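Protein P47 (Clostridium botulinum, PDB 6EKT) may form part of a progenitor toxin complex that protects botulinum neurotoxin in the host gut, and structurally resembles tubular lipid-binding (TULIP) proteins. Local coordinates at residues G229-N234 with G239-E244. Numbering follows the deposited sequence.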
loop_
_atom_site.group_PDB
_atom_site.type_symbol
_atom_site.label_atom_id
_atom_site.label_comp_id
_atom_site.label_asym_id
_atom_site.label_seq_id
_atom_site.Cartn_x
_atom_site.Cartn_y
_atom_site.Cartn_z
ATOM N N GLY A 229 10.638 0.654 3.722
ATOM C CA GLY A 229 10.440 1.662 4.787
ATOM C C GLY A 229 10.016 3.050 4.307
ATOM O O GLY A 229 9.413 3.812 5.071
ATOM N N ASN A 230 10.315 3.372 3.048
ATOM C CA ASN A 230 9.920 4.666 2.456
ATOM C C ASN A 230 8.407 4.839 2.312
ATOM O O ASN A 230 7.932 5.949 2.057
ATOM C CB ASN A 230 10.671 4.946 1.128
ATOM C CG ASN A 230 12.163 5.223 1.356
ATOM O OD1 ASN A 230 12.530 5.917 2.301
ATOM N ND2 ASN A 230 13.030 4.655 0.503
ATOM N N ILE A 231 7.651 3.757 2.513
ATOM C CA ILE A 231 6.183 3.841 2.599
ATOM C C ILE A 231 5.781 4.825 3.689
ATOM O O ILE A 231 4.826 5.594 3.525
ATOM C CB ILE A 231 5.523 2.465 2.819
ATOM C CG1 ILE A 231 5.765 1.577 1.601
ATOM C CG2 ILE A 231 4.025 2.605 3.113
ATOM C CD1 ILE A 231 5.367 0.131 1.787
ATOM N N LEU A 232 6.531 4.829 4.788
ATOM C CA LEU A 232 6.284 5.805 5.842
ATOM C C LEU A 232 7.319 6.931 5.830
ATOM O O LEU A 232 7.619 7.529 6.879
ATOM C CB LEU A 232 6.114 5.128 7.221
ATOM C CG LEU A 232 4.865 4.225 7.307
ATOM C CD1 LEU A 232 4.781 3.397 8.573
ATOM C CD2 LEU A 232 3.591 5.045 7.195
ATOM N N GLY A 233 7.828 7.241 4.632
ATOM C CA GLY A 233 8.736 8.391 4.412
ATOM C C GLY A 233 8.068 9.733 4.735
ATOM O O GLY A 233 6.849 9.785 4.952
ATOM N N ASN A 234 8.862 10.808 4.757
ATOM C CA ASN A 234 8.376 12.184 5.083
ATOM C C ASN A 234 7.692 12.214 6.460
ATOM O O ASN A 234 6.760 12.990 6.653
ATOM C CB ASN A 234 7.367 12.749 4.038
ATOM C CG ASN A 234 7.837 12.654 2.589
ATOM O OD1 ASN A 234 8.787 13.327 2.178
ATOM N ND2 ASN A 234 7.099 11.883 1.781
ATOM N N GLY A 239 0.507 4.868 5.902
ATOM C CA GLY A 239 0.780 4.818 4.481
ATOM C C GLY A 239 0.328 3.535 3.838
ATOM O O GLY A 239 0.079 2.537 4.512
ATOM N N LEU A 240 0.226 3.562 2.516
ATOM C CA LEU A 240 0.051 2.329 1.792
ATOM C C LEU A 240 0.729 2.423 0.438
ATOM O O LEU A 240 0.894 3.516 -0.106
ATOM C CB LEU A 240 -1.426 1.926 1.692
ATOM C CG LEU A 240 -2.470 2.689 0.881
ATOM C CD1 LEU A 240 -2.209 2.527 -0.596
ATOM C CD2 LEU A 240 -3.850 2.127 1.165
ATOM N N LEU A 241 1.119 1.267 -0.072
ATOM C CA LEU A 241 1.799 1.158 -1.338
ATOM C C LEU A 241 1.073 0.144 -2.194
ATOM O O LEU A 241 0.866 -1.002 -1.789
ATOM C CB LEU A 241 3.265 0.738 -1.131
ATOM C CG LEU A 241 4.155 0.667 -2.378
ATOM C CD1 LEU A 241 4.264 2.037 -3.048
ATOM C CD2 LEU A 241 5.546 0.127 -1.996
ATOM N N ILE A 242 0.695 0.581 -3.388
ATOM C CA ILE A 242 0.018 -0.268 -4.372
ATOM C C ILE A 242 1.005 -0.632 -5.485
ATOM O O ILE A 242 1.709 0.245 -5.984
ATOM C CB ILE A 242 -1.196 0.496 -4.946
ATOM C CG1 ILE A 242 -2.209 0.766 -3.830
ATOM C CG2 ILE A 242 -1.896 -0.281 -6.060
ATOM C CD1 ILE A 242 -3.051 2.009 -4.064
ATOM N N SER A 243 1.006 -1.897 -5.916
ATOM C CA SER A 243 1.914 -2.362 -6.968
ATOM C C SER A 243 1.674 -1.593 -8.289
ATOM O O SER A 243 0.579 -1.058 -8.535
ATOM C CB SER A 243 1.749 -3.861 -7.237
ATOM O OG SER A 243 0.509 -4.127 -7.909
ATOM N N GLU A 244 2.728 -1.500 -9.091
ATOM C CA GLU A 244 2.610 -0.904 -10.428
ATOM C C GLU A 244 1.425 -1.489 -11.204
ATOM O O GLU A 244 0.653 -0.736 -11.821
ATOM C CB GLU A 244 3.896 -1.118 -11.220
ATOM C CG GLU A 244 3.801 -0.564 -12.642
ATOM C CD GLU A 244 5.001 -0.968 -13.474
ATOM O OE1 GLU A 244 4.985 -2.063 -14.042
ATOM O OE2 GLU A 244 5.949 -0.181 -13.559
#
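I231, in the short 3-10 segment 229-231, and the following L232 pack against G239 and L241 in a buried packing contact, with no hydrogen bond across it, in the middle of this elongated TULIP-like protein. The segment belongs to the loop that leads from strand 208-214 into strand 238-242, so the chain lies back over one face of the six-stranded antiparallel sheet it is about to enter. Strand 238-242 runs inside that sheet, between strands 29-34 and 430-434. Two successive backbone hydrogen bonds, from L232 N to G229 O and from G233 N to N230 O (2.9 Å), hold the 229-233 backbone in shape. I231 and L241 cross at about a right angle: I231 CD1 meets L241 CB at 3.6 Å and L241 CD2 at 3.8 Å. The other branch of I231, CG2, stands anti to the backbone N (chi1 -65° for CG1) and covers the strand's backbone, 3.9 Å from G239 C. I231 also touches V30 on the adjacent strand 29-34 and F210 on strand 208-214 beyond it, while its carbonyl oxygen accepts a hydrogen bond from Q433 NE2. G239 has no side chain, and the methyl L232 CD2 sits 3.3 Å from G239 N.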